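Local coordinates for surface layer protein (Geobacillus stearothermophilus, PDB 4UJ8) that probably builds the self-assembling surface layer that coats the bacterial cell, and binds calcium ions, at residues Asp34-Val39 with Asp80-Ile85; Thr117-Thr122 with Asp153-Pro158; Lys171-Lys176 with Leu199-Ser204. All coordinates share one frame; numbering follows the deposited sequence.

Interaction 1: Asp34-Val39 with Asp80-Ile85; sequences DVQLKV and DTVYVI. With CA (calcium ion), chain E.
K38 NZ makes a salt bridge with D80, donating to both carboxylate oxygens, and also bonds to T81 O on D80's strand, lying 2.8 Å from D80 OD1 and 2.8 Å from T81 O. It meets the carboxylate on its syn side but clearly out of its plane. The lysine chain bends twice, at chi2 (-69°) and chi3 (-71°), which carries the ammonium across to the neighbouring strand. D51 supplies a second salt bridge to the same nitrogen. With an alanine in place of K38, D80 and D51 would probably be left close together with no positive charge between them, and T81 O would lose this donor. The two strands run antiparallel in one sheet of the Big-like domain, a bacterial immunoglobulin-like beta-sandwich. V35-I85 and L37-Y83 are hydrogen-bonded pairs, with I85 N 2.8 Å from V35 O, and Q36-V84 is the non-hydrogen-bonded pair between them. V35, L37, Y83 and I85 share the buried face, where L37 CD1 lies 4.0 Å from I85 CG1 and both side chains pack on L98 of strand 94-102. On the other face Q36 CB sits 3.6 Å from V82 CG1. At the D34 end of the contact, D34 O binds calcium at 2.4 Å, with D18, D19, K21, N32 and two waters completing the site. Water 1 also donates to D34 OD1, which the Q36 amide steadies, NE2 to OD1 2.7 Å at 176°.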
ATOM      1  N   ASP A  34      -1.501   7.530 -12.445  1.00 10.38           N
ATOM      2  CA  ASP A  34      -2.588   7.544 -13.398  1.00  9.17           C
ATOM      3  C   ASP A  34      -2.385   6.554 -14.516  1.00  9.88           C
ATOM      4  O   ASP A  34      -1.358   5.884 -14.596  1.00 10.22           O
ATOM      5  CB  ASP A  34      -2.820   8.962 -13.977  1.00 12.19           C
ATOM      6  CG  ASP A  34      -1.639   9.506 -14.777  1.00 13.53           C
ATOM      7  OD1 ASP A  34      -0.842   8.728 -15.357  1.00 13.73           O
ATOM      8  OD2 ASP A  34      -1.517  10.749 -14.860  1.00 14.98           O
ATOM      9  N   VAL A  35      -3.426   6.445 -15.333  1.00  9.03           N
ATOM     10  CA  VAL A  35      -3.329   5.891 -16.674  1.00 12.08           C
ATOM     11  C   VAL A  35      -3.790   7.009 -17.597  1.00  9.15           C
ATOM     12  O   VAL A  35      -4.716   7.763 -17.266  1.00 11.25           O
ATOM     13  CB  VAL A  35      -4.195   4.631 -16.853  1.00  8.11           C
ATOM     14  CG1 VAL A  35      -4.193   4.149 -18.317  1.00  9.82           C
ATOM     15  CG2 VAL A  35      -3.708   3.519 -15.935  1.00 10.78           C
ATOM     16  N   GLN A  36      -3.119   7.142 -18.728  1.00  7.53           N
ATOM     17  CA  GLN A  36      -3.434   8.188 -19.695  1.00  9.87           C
ATOM     18  C   GLN A  36      -3.838   7.560 -21.021  1.00 13.29           C
ATOM     19  O   GLN A  36      -3.092   6.746 -21.572  1.00 10.91           O
ATOM     20  CB  GLN A  36      -2.234   9.102 -19.873  1.00 12.27           C
ATOM     21  CG  GLN A  36      -1.722   9.667 -18.545  1.00 12.54           C
ATOM     22  CD  GLN A  36      -0.240   9.950 -18.592  1.00 23.28           C
ATOM     23  OE1 GLN A  36       0.273  10.418 -19.609  1.00 26.13           O
ATOM     24  NE2 GLN A  36       0.467   9.638 -17.504  1.00 21.06           N
ATOM     25  N   LEU A  37      -5.014   7.943 -21.519  1.00 11.94           N
ATOM     26  CA  LEU A  37      -5.605   7.327 -22.710  1.00 13.63           C
ATOM     27  C   LEU A  37      -5.819   8.330 -23.818  1.00 11.84           C
ATOM     28  O   LEU A  37      -6.179   9.482 -23.574  1.00 11.16           O
ATOM     29  CB  LEU A  37      -6.943   6.660 -22.368  1.00 12.44           C
ATOM     30  CG  LEU A  37      -6.922   5.598 -21.269  1.00 13.14           C
ATOM     31  CD1 LEU A  37      -8.331   5.138 -20.918  1.00 12.77           C
ATOM     32  CD2 LEU A  37      -6.048   4.416 -21.669  1.00 13.13           C
ATOM     33  N   LYS A  38      -5.571   7.880 -25.045  1.00 11.01           N
ATOM     34  CA  LYS A  38      -6.005   8.596 -26.249  1.00 15.17           C
ATOM     35  C   LYS A  38      -6.945   7.691 -27.029  1.00 12.25           C
ATOM     36  O   LYS A  38      -6.858   6.473 -26.932  1.00 10.95           O
ATOM     37  CB  LYS A  38      -4.819   8.997 -27.130  1.00 16.74           C
ATOM     38  CG  LYS A  38      -3.850   9.965 -26.488  1.00 17.05           C
ATOM     39  CD  LYS A  38      -4.490  11.302 -26.317  1.00 20.49           C
ATOM     40  CE  LYS A  38      -4.660  11.975 -27.653  1.00 17.75           C
ATOM     41  NZ  LYS A  38      -4.927  13.429 -27.530  1.00 20.65           N
ATOM     42  N   VAL A  39      -7.874   8.281 -27.778  1.00 12.64           N
ATOM     43  CA  VAL A  39      -8.731   7.498 -28.651  1.00 14.16           C
ATOM     44  C   VAL A  39      -8.658   8.070 -30.064  1.00 13.75           C
ATOM     45  O   VAL A  39      -9.026   9.220 -30.302  1.00 15.00           O
ATOM     46  CB  VAL A  39     -10.202   7.481 -28.182  1.00 14.64           C
ATOM     47  CG1 VAL A  39     -11.021   6.543 -29.058  1.00 16.04           C
ATOM     48  CG2 VAL A  39     -10.292   7.023 -26.732  1.00 13.70           C
ATOM     49  N   ASP A  80      -4.638  19.606 -26.722  1.00 22.36           N
ATOM     50  CA  ASP A  80      -4.804  18.163 -26.757  1.00 19.64           C
ATOM     51  C   ASP A  80      -5.569  17.665 -25.541  1.00 17.00           C
ATOM     52  O   ASP A  80      -5.377  18.158 -24.424  1.00 18.43           O
ATOM     53  CB  ASP A  80      -3.436  17.455 -26.835  1.00 21.26           C
ATOM     54  CG  ASP A  80      -3.545  16.038 -27.393  1.00 20.86           C
ATOM     55  OD1 ASP A  80      -4.035  15.872 -28.528  1.00 24.43           O
ATOM     56  OD2 ASP A  80      -3.176  15.068 -26.691  1.00 20.96           O
ATOM     57  N   THR A  81      -6.413  16.665 -25.756  1.00 10.57           N
ATOM     58  CA  THR A  81      -7.155  16.056 -24.662  1.00 14.42           C
ATOM     59  C   THR A  81      -6.631  14.660 -24.351  1.00 12.50           C
ATOM     60  O   THR A  81      -6.474  13.847 -25.242  1.00 14.22           O
ATOM     61  CB  THR A  81      -8.652  15.961 -24.978  1.00 14.15           C
ATOM     62  OG1 THR A  81      -9.155  17.256 -25.325  1.00 18.15           O
ATOM     63  CG2 THR A  81      -9.426  15.407 -23.773  1.00 12.06           C
ATOM     64  N   VAL A  82      -6.349  14.409 -23.072  1.00  9.72           N
ATOM     65  CA  VAL A  82      -5.971  13.086 -22.584  1.00  9.38           C
ATOM     66  C   VAL A  82      -7.036  12.636 -21.612  1.00 11.01           C
ATOM     67  O   VAL A  82      -7.486  13.437 -20.789  1.00 12.11           O
ATOM     68  CB  VAL A  82      -4.602  13.107 -21.875  1.00 12.25           C
ATOM     69  CG1 VAL A  82      -4.297  11.737 -21.255  1.00 12.45           C
ATOM     70  CG2 VAL A  82      -3.502  13.538 -22.854  1.00 13.20           C
ATOM     71  N   TYR A  83      -7.434  11.369 -21.669  1.00 10.27           N
ATOM     72  CA  TYR A  83      -8.408  10.884 -20.706  1.00  7.32           C
ATOM     73  C   TYR A  83      -7.613  10.323 -19.530  1.00 10.49           C
ATOM     74  O   TYR A  83      -6.908   9.328 -19.676  1.00 14.64           O
ATOM     75  CB  TYR A  83      -9.318   9.825 -21.341  1.00 10.54           C
ATOM     76  CG  TYR A  83     -10.809  10.007 -21.078  1.00 10.47           C
ATOM     77  CD1 TYR A  83     -11.329  10.019 -19.773  1.00  9.16           C
ATOM     78  CD2 TYR A  83     -11.697  10.235 -22.135  1.00  9.98           C
ATOM     79  CE1 TYR A  83     -12.685  10.191 -19.536  1.00 10.02           C
ATOM     80  CE2 TYR A  83     -13.051  10.399 -21.901  1.00 10.91           C
ATOM     81  CZ  TYR A  83     -13.545  10.376 -20.602  1.00 13.19           C
ATOM     82  OH  TYR A  83     -14.897  10.550 -20.354  1.00 12.30           O
ATOM     83  N   VAL A  84      -7.716  10.968 -18.366  1.00  6.51           N
ATOM     84  CA  VAL A  84      -6.851  10.640 -17.234  1.00 10.90           C
ATOM     85  C   VAL A  84      -7.590   9.773 -16.226  1.00  7.30           C
ATOM     86  O   VAL A  84      -8.644  10.155 -15.713  1.00  7.58           O
ATOM     87  CB  VAL A  84      -6.317  11.927 -16.540  1.00  8.48           C
ATOM     88  CG1 VAL A  84      -5.453  11.575 -15.349  1.00  6.30           C
ATOM     89  CG2 VAL A  84      -5.528  12.765 -17.517  1.00 10.81           C
ATOM     90  N   ILE A  85      -7.050   8.584 -15.988  1.00  9.54           N
ATOM     91  CA  ILE A  85      -7.652   7.634 -15.082  1.00  7.78           C
ATOM     92  C   ILE A  85      -6.874   7.648 -13.780  1.00 10.03           C
ATOM     93  O   ILE A  85      -5.649   7.542 -13.784  1.00 10.57           O
ATOM     94  CB  ILE A  85      -7.657   6.218 -15.677  1.00  8.02           C
ATOM     95  CG1 ILE A  85      -8.103   6.279 -17.141  1.00  7.08           C
ATOM     96  CG2 ILE A  85      -8.506   5.276 -14.817  1.00  8.52           C
ATOM     97  CD1 ILE A  85      -9.502   6.869 -17.362  1.00  7.73           C
TER
HETATM   98 CA    CA E2000       0.710   4.666 -14.861  1.00 15.17          CA
HETATM   99  O   HOH W   1       1.204   7.079 -14.543  1.00 16.37           O
HETATM  100  O   HOH W   2       3.114   5.051 -15.568  1.00 18.46           O

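Interaction 2: Thr117-Thr122 with Asp153-Pro158; sequences TTLKAT and DQNGNP
Q154 reaches across to the chain at T118-T122 and ties it down with its side-chain amide. Its CB starts beside the T122 hydroxyl, 3.6 Å from T122 OG1. From there CG lies between the backbone N and the carbonyl carbon (chi1 65°), and a bend at chi2 turns the amide along the opposing backbone. CD stands about equally far from K120 N and T118 O. At the tip the two halves of the amide diverge to separate backbone partners. OE1 accepts from K120 N at 2.7 Å, in the carbonyl plane and on a lone pair. NE2 donates to T118 O at 2.8 Å in an almost straight bond (176°); that acceptor lies in the plane of the glutamine amide, although the donor is tilted from the T118 carbonyl plane. This pairing probably holds the amide in its present rotation, since a flip would set oxygen against T118 O and NH2 against K120 N-H. The T122 hydroxyl, near the start of the glutamine, is turned back to donate to K120 O at 2.9 Å. The same carbonyl oxygen receives a C-H contact from D153 CA at 3.2 Å. L119 crosses the D153 carboxylate at a slant beside OD2, CD1 3.5 Å from that oxygen, while its other methyl, CD2, is 3.7 Å from N155 ND2. D153 OD1 accepts from N157 N, and its backbone starts a type I beta turn ending at G156, whose positive phi suits glycine. T117 OG1 is hydrogen-bonded to the calcium ligand D23, and T117 and T118 both touch S25, a ligand of the same ion. The chain here leaves strand 105-115 for strand 123-126, so the arrangement is consistent with an interdomain linker pinned to a beta turn of the following domain.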
ATOM      1  N   THR A 117       2.904  -0.940  -4.454  1.00 13.80           N
ATOM      2  CA  THR A 117       4.279  -1.400  -4.268  1.00 13.24           C
ATOM      3  C   THR A 117       4.859  -0.997  -2.910  1.00 21.02           C
ATOM      4  O   THR A 117       6.068  -1.069  -2.705  1.00 19.07           O
ATOM      5  CB  THR A 117       5.210  -0.886  -5.393  1.00 16.86           C
ATOM      6  OG1 THR A 117       5.213   0.553  -5.437  1.00 14.34           O
ATOM      7  CG2 THR A 117       4.756  -1.452  -6.744  1.00 16.43           C
ATOM      8  N   THR A 118       3.997  -0.581  -1.989  1.00 16.00           N
ATOM      9  CA  THR A 118       4.434  -0.233  -0.638  1.00 17.60           C
ATOM     10  C   THR A 118       5.279  -1.358  -0.034  1.00 20.33           C
ATOM     11  O   THR A 118       4.965  -2.541  -0.195  1.00 19.50           O
ATOM     12  CB  THR A 118       3.223   0.064   0.282  1.00 17.05           C
ATOM     13  OG1 THR A 118       2.487   1.165  -0.254  1.00 18.66           O
ATOM     14  CG2 THR A 118       3.669   0.416   1.723  1.00 13.16           C
ATOM     15  N   LEU A 119       6.373  -0.988   0.625  1.00 18.90           N
ATOM     16  CA  LEU A 119       7.137  -1.951   1.408  1.00 17.95           C
ATOM     17  C   LEU A 119       6.277  -2.458   2.562  1.00 18.01           C
ATOM     18  O   LEU A 119       5.734  -1.674   3.333  1.00 16.94           O
ATOM     19  CB  LEU A 119       8.436  -1.328   1.917  1.00 22.23           C
ATOM     20  CG  LEU A 119       9.471  -1.016   0.832  1.00 28.60           C
ATOM     21  CD1 LEU A 119      10.813  -0.592   1.435  1.00 28.30           C
ATOM     22  CD2 LEU A 119       9.646  -2.210  -0.118  1.00 21.32           C
ATOM     23  N   LYS A 120       6.171  -3.780   2.664  1.00 21.73           N
ATOM     24  CA  LYS A 120       5.252  -4.445   3.587  1.00 19.72           C
ATOM     25  C   LYS A 120       6.006  -5.437   4.473  1.00 17.28           C
ATOM     26  O   LYS A 120       6.775  -6.245   3.964  1.00 19.03           O
ATOM     27  CB  LYS A 120       4.168  -5.162   2.779  1.00 23.65           C
ATOM     28  CG  LYS A 120       2.910  -5.553   3.521  1.00 30.27           C
ATOM     29  CD  LYS A 120       1.962  -6.270   2.551  1.00 41.43           C
ATOM     30  CE  LYS A 120       0.658  -6.688   3.216  1.00 44.41           C
ATOM     31  NZ  LYS A 120      -0.287  -7.296   2.229  1.00 30.74           N
ATOM     32  N   ALA A 121       5.802  -5.371   5.791  1.00 17.52           N
ATOM     33  CA  ALA A 121       6.443  -6.322   6.705  1.00 15.61           C
ATOM     34  C   ALA A 121       6.049  -7.740   6.313  1.00 15.37           C
ATOM     35  O   ALA A 121       4.865  -8.067   6.295  1.00 20.24           O
ATOM     36  CB  ALA A 121       6.048  -6.025   8.147  1.00 14.60           C
ATOM     37  N   THR A 122       7.040  -8.565   5.985  1.00 14.92           N
ATOM     38  CA  THR A 122       6.774  -9.902   5.454  1.00 18.04           C
ATOM     39  C   THR A 122       7.360 -11.017   6.312  1.00 19.72           C
ATOM     40  O   THR A 122       6.776 -12.094   6.425  1.00 20.74           O
ATOM     41  CB  THR A 122       7.307 -10.019   4.018  1.00 17.21           C
ATOM     42  OG1 THR A 122       6.688  -9.010   3.214  1.00 19.75           O
ATOM     43  CG2 THR A 122       6.994 -11.393   3.429  1.00 20.99           C
ATOM     44  N   ASP A 153      11.076  -6.776   4.667  1.00 15.06           N
ATOM     45  CA  ASP A 153       9.977  -6.499   3.738  1.00 15.62           C
ATOM     46  C   ASP A 153       9.854  -7.615   2.694  1.00 19.83           C
ATOM     47  O   ASP A 153      10.550  -8.626   2.779  1.00 17.29           O
ATOM     48  CB  ASP A 153      10.157  -5.132   3.056  1.00 17.21           C
ATOM     49  CG  ASP A 153      11.450  -5.020   2.238  1.00 18.52           C
ATOM     50  OD1 ASP A 153      11.990  -6.046   1.776  1.00 19.15           O
ATOM     51  OD2 ASP A 153      11.920  -3.877   2.048  1.00 20.73           O
ATOM     52  N   GLN A 154       8.974  -7.423   1.715  1.00 18.32           N
ATOM     53  CA  GLN A 154       8.745  -8.439   0.680  1.00 21.98           C
ATOM     54  C   GLN A 154       9.973  -8.674  -0.207  1.00 21.21           C
ATOM     55  O   GLN A 154      10.081  -9.706  -0.884  1.00 21.98           O
ATOM     56  CB  GLN A 154       7.549  -8.054  -0.192  1.00 22.73           C
ATOM     57  CG  GLN A 154       7.747  -6.796  -1.008  1.00 23.45           C
ATOM     58  CD  GLN A 154       7.121  -5.576  -0.369  1.00 23.91           C
ATOM     59  OE1 GLN A 154       7.367  -5.275   0.802  1.00 20.81           O
ATOM     60  NE2 GLN A 154       6.298  -4.867  -1.133  1.00 21.52           N
ATOM     61  N   ASN A 155      10.899  -7.723  -0.211  1.00 21.55           N
ATOM     62  CA  ASN A 155      12.142  -7.895  -0.958  1.00 21.06           C
ATOM     63  C   ASN A 155      13.221  -8.569  -0.117  1.00 20.44           C
ATOM     64  O   ASN A 155      14.336  -8.813  -0.590  1.00 18.49           O
ATOM     65  CB  ASN A 155      12.648  -6.546  -1.465  1.00 23.02           C
ATOM     66  CG  ASN A 155      11.666  -5.871  -2.410  1.00 25.04           C
ATOM     67  OD1 ASN A 155      11.010  -6.524  -3.230  1.00 24.79           O
ATOM     68  ND2 ASN A 155      11.552  -4.559  -2.291  1.00 22.11           N
ATOM     69  N   GLY A 156      12.891  -8.852   1.142  1.00 22.53           N
ATOM     70  CA  GLY A 156      13.827  -9.495   2.047  1.00 16.71           C
ATOM     71  C   GLY A 156      14.807  -8.519   2.668  1.00 17.49           C
ATOM     72  O   GLY A 156      15.811  -8.919   3.264  1.00 21.01           O
ATOM     73  N   ASN A 157      14.516  -7.231   2.523  1.00 20.17           N
ATOM     74  CA  ASN A 157      15.383  -6.188   3.056  1.00 20.88           C
ATOM     75  C   ASN A 157      14.926  -5.764   4.445  1.00 18.61           C
ATOM     76  O   ASN A 157      13.744  -5.868   4.771  1.00 17.39           O
ATOM     77  CB  ASN A 157      15.405  -4.983   2.121  1.00 23.35           C
ATOM     78  CG  ASN A 157      16.118  -5.276   0.814  1.00 26.60           C
ATOM     79  OD1 ASN A 157      17.157  -5.944   0.796  1.00 27.75           O
ATOM     80  ND2 ASN A 157      15.558  -4.789  -0.285  1.00 26.41           N
ATOM     81  N   PRO A 158      15.866  -5.287   5.274  1.00 19.63           N
ATOM     82  CA  PRO A 158      15.457  -4.911   6.630  1.00 21.44           C
ATOM     83  C   PRO A 158      14.506  -3.724   6.641  1.00 20.92           C
ATOM     84  O   PRO A 158      14.613  -2.798   5.832  1.00 16.47           O
ATOM     85  CB  PRO A 158      16.784  -4.553   7.317  1.00 18.20           C
ATOM     86  CG  PRO A 158      17.822  -5.271   6.535  1.00 25.34           C
ATOM     87  CD  PRO A 158      17.329  -5.268   5.112  1.00 21.96           C
TER

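Interaction 3: Lys171-Lys176 with Leu199-Ser204; sequences KLQALK and LKDDAS
L172, Q173 and K176 project from one side of helix 170-178 onto L199-D201. The helix leads into strand 179-184 of a four-stranded mixed sheet (130-132, 179-184, 214-222 and 231-237), and L199-D201 belongs to the long excursion between strands 179-184 and 214-222. A calcium site that includes T168 and E170 lies at the start of the helix, E170 being within it. The flat groups of Q173 and D201 lie face over face, amide and carboxylate planes only 10° apart, although the two side chains cross at about a right angle. This stack is not a hydrogen bond: Q173 OE1 and D201 OD2 are both acceptors, 3.4 Å apart, and OE1 also lies 3.3 Å from D201 CB. The other carboxylate oxygen, D201 OD1, accepts from N169 N, which links the loop to the residues just ahead of the helix. L172 points toward the loop; with CG anti to the backbone N (chi1 175°) its CD2 rests against backbone, 3.8 Å from D201 CA. Its CD1 meets L199 CB at 4.2 Å. L146 and L142 of helix 142-147 add to the packing of L172 and L199 respectively. The K176 and L199 side chains run alongside each other, head to tail, K176 CD 3.6 Å from L199 CB. Beyond it the lysine bends at chi3, and NZ meets L199 O at 2.9 Å, nearly along the C=O axis.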
ATOM      1  N   LYS A 171      10.305   1.144  12.278  1.00 16.64           N
ATOM      2  CA  LYS A 171      10.348  -0.286  12.580  1.00 14.19           C
ATOM      3  C   LYS A 171       9.159  -0.715  13.454  1.00 16.31           C
ATOM      4  O   LYS A 171       8.518  -1.736  13.193  1.00 11.40           O
ATOM      5  CB  LYS A 171      11.673  -0.652  13.254  1.00 16.35           C
ATOM      6  CG  LYS A 171      11.858  -2.143  13.510  1.00 12.09           C
ATOM      7  CD  LYS A 171      13.212  -2.430  14.157  1.00 13.44           C
ATOM      8  CE  LYS A 171      13.268  -3.876  14.681  1.00 11.85           C
ATOM      9  NZ  LYS A 171      14.561  -4.178  15.330  1.00 14.45           N
ATOM     10  N   LEU A 172       8.873   0.053  14.499  1.00 14.76           N
ATOM     11  CA  LEU A 172       7.654  -0.172  15.281  1.00 16.83           C
ATOM     12  C   LEU A 172       6.399  -0.107  14.411  1.00 15.59           C
ATOM     13  O   LEU A 172       5.491  -0.917  14.557  1.00 15.06           O
ATOM     14  CB  LEU A 172       7.534   0.845  16.412  1.00 14.32           C
ATOM     15  CG  LEU A 172       6.223   0.744  17.184  1.00 12.95           C
ATOM     16  CD1 LEU A 172       6.099  -0.616  17.850  1.00 13.94           C
ATOM     17  CD2 LEU A 172       6.128   1.865  18.221  1.00 15.49           C
ATOM     18  N   GLN A 173       6.341   0.865  13.506  1.00 15.98           N
ATOM     19  CA  GLN A 173       5.189   0.980  12.637  1.00 17.50           C
ATOM     20  C   GLN A 173       5.068  -0.257  11.752  1.00 14.48           C
ATOM     21  O   GLN A 173       3.966  -0.750  11.532  1.00 13.28           O
ATOM     22  CB  GLN A 173       5.275   2.256  11.802  1.00 19.97           C
ATOM     23  CG  GLN A 173       5.098   3.507  12.652  1.00 26.49           C
ATOM     24  CD  GLN A 173       3.849   3.455  13.530  1.00 29.11           C
ATOM     25  OE1 GLN A 173       3.916   3.122  14.721  1.00 27.35           O
ATOM     26  NE2 GLN A 173       2.702   3.793  12.946  1.00 31.96           N
ATOM     27  N   ALA A 174       6.200  -0.769  11.287  1.00 12.57           N
ATOM     28  CA  ALA A 174       6.209  -1.984  10.479  1.00 14.44           C
ATOM     29  C   ALA A 174       5.654  -3.168  11.284  1.00 14.45           C
ATOM     30  O   ALA A 174       4.822  -3.934  10.793  1.00 16.43           O
ATOM     31  CB  ALA A 174       7.618  -2.288   9.984  1.00  9.37           C
ATOM     32  N   LEU A 175       6.108  -3.299  12.524  1.00 14.82           N
ATOM     33  CA  LEU A 175       5.621  -4.368  13.395  1.00 11.31           C
ATOM     34  C   LEU A 175       4.102  -4.299  13.569  1.00 13.67           C
ATOM     35  O   LEU A 175       3.407  -5.303  13.391  1.00 13.52           O
ATOM     36  CB  LEU A 175       6.318  -4.307  14.758  1.00 14.21           C
ATOM     37  CG  LEU A 175       5.836  -5.332  15.787  1.00 12.41           C
ATOM     38  CD1 LEU A 175       6.138  -6.731  15.306  1.00 13.42           C
ATOM     39  CD2 LEU A 175       6.490  -5.087  17.141  1.00  9.18           C
ATOM     40  N   LYS A 176       3.590  -3.111  13.891  1.00 13.17           N
ATOM     41  CA  LYS A 176       2.168  -2.932  14.203  1.00 12.34           C
ATOM     42  C   LYS A 176       1.284  -3.224  12.988  1.00 14.30           C
ATOM     43  O   LYS A 176       0.107  -3.550  13.131  1.00 17.54           O
ATOM     44  CB  LYS A 176       1.892  -1.510  14.725  1.00 15.33           C
ATOM     45  CG  LYS A 176       2.681  -1.151  15.996  1.00 15.79           C
ATOM     46  CD  LYS A 176       2.052  -0.010  16.812  1.00 20.89           C
ATOM     47  CE  LYS A 176       1.505   1.126  15.982  1.00 19.87           C
ATOM     48  NZ  LYS A 176       1.183   2.321  16.822  1.00 20.33           N
ATOM     49  N   LEU A 199       0.725   0.407  21.371  1.00 17.74           N
ATOM     50  CA  LEU A 199       2.164   0.419  21.227  1.00 18.12           C
ATOM     51  C   LEU A 199       2.470   1.781  20.639  1.00 21.33           C
ATOM     52  O   LEU A 199       2.276   2.016  19.439  1.00 15.70           O
ATOM     53  CB  LEU A 199       2.661  -0.713  20.337  1.00 15.45           C
ATOM     54  CG  LEU A 199       2.273  -2.131  20.767  1.00 16.28           C
ATOM     55  CD1 LEU A 199       2.865  -3.120  19.786  1.00 12.13           C
ATOM     56  CD2 LEU A 199       2.729  -2.447  22.196  1.00 12.70           C
ATOM     57  N   LYS A 200       2.894   2.684  21.513  1.00 19.40           N
ATOM     58  CA  LYS A 200       2.950   4.100  21.198  1.00 22.17           C
ATOM     59  C   LYS A 200       4.213   4.479  20.462  1.00 25.58           C
ATOM     60  O   LYS A 200       5.332   4.327  20.969  1.00 22.67           O
ATOM     61  CB  LYS A 200       2.826   4.931  22.474  1.00 23.29           C
ATOM     62  CG  LYS A 200       1.402   5.043  22.990  1.00 31.55           C
ATOM     63  CD  LYS A 200       1.329   5.976  24.190  1.00 41.00           C
ATOM     64  CE  LYS A 200       2.132   7.247  23.953  1.00 38.65           C
ATOM     65  NZ  LYS A 200       1.984   8.214  25.083  1.00 45.07           N
ATOM     66  N   ASP A 201       4.005   4.979  19.252  1.00 27.79           N
ATOM     67  CA  ASP A 201       5.066   5.496  18.414  1.00 31.05           C
ATOM     68  C   ASP A 201       5.386   6.919  18.852  1.00 30.60           C
ATOM     69  O   ASP A 201       4.500   7.764  18.935  1.00 34.25           O
ATOM     70  CB  ASP A 201       4.640   5.455  16.946  1.00 28.35           C
ATOM     71  CG  ASP A 201       5.763   5.805  16.001  1.00 29.81           C
ATOM     72  OD1 ASP A 201       6.944   5.664  16.389  1.00 27.23           O
ATOM     73  OD2 ASP A 201       5.454   6.204  14.859  1.00 29.74           O
ATOM     74  N   ASP A 202       6.656   7.164  19.137  1.00 29.00           N
ATOM     75  CA  ASP A 202       7.103   8.433  19.699  1.00 37.22           C
ATOM     76  C   ASP A 202       8.630   8.419  19.670  1.00 34.17           C
ATOM     77  O   ASP A 202       9.221   7.405  19.294  1.00 32.63           O
ATOM     78  CB  ASP A 202       6.559   8.612  21.123  1.00 32.71           C
ATOM     79  CG  ASP A 202       6.940   9.946  21.740  1.00 41.20           C
ATOM     80  OD1 ASP A 202       6.454  10.986  21.246  1.00 41.79           O
ATOM     81  OD2 ASP A 202       7.732   9.952  22.713  1.00 44.93           O
ATOM     82  N   ALA A 203       9.269   9.530  20.039  1.00 30.25           N
ATOM     83  CA  ALA A 203      10.727   9.556  20.175  1.00 33.12           C
ATOM     84  C   ALA A 203      11.188   8.464  21.131  1.00 27.73           C
ATOM     85  O   ALA A 203      12.216   7.827  20.911  1.00 33.75           O
ATOM     86  CB  ALA A 203      11.202  10.923  20.658  1.00 35.98           C
ATOM     87  N   SER A 204      10.405   8.253  22.189  1.00 26.75           N
ATOM     88  CA  SER A 204      10.618   7.141  23.118  1.00 30.08           C
ATOM     89  C   SER A 204       9.423   6.186  23.093  1.00 25.68           C
ATOM     90  O   SER A 204       8.371   6.484  23.660  1.00 29.74           O
ATOM     91  CB  SER A 204      10.837   7.658  24.542  1.00 36.47           C
ATOM     92  OG  SER A 204       9.764   8.502  24.940  1.00 47.38           O
TER

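How the interactions relate
Interaction 1 belongs to the first of the two domains of this fragment (domains 6-7 of the surface layer protein), interaction 3 to the second, on opposite sides of the chain's centre with about 41 Å between their centres. Interaction 2 is a surface contact between them, where mostly exposed polar groups meet backbone. Interaction 1 is partly buried, and regular strand pairing carries it, with an apolar face inside and a charged cluster and a calcium ligand at its two ends. Interaction 3 is also partly buried but joins a helix to an irregular loop, through leucine packing and one lysine bond. Interactions 2 and 3 touch: A121 CB lies 3.6 Å from A174 O, so the linker rests on the same helix that holds 199-204.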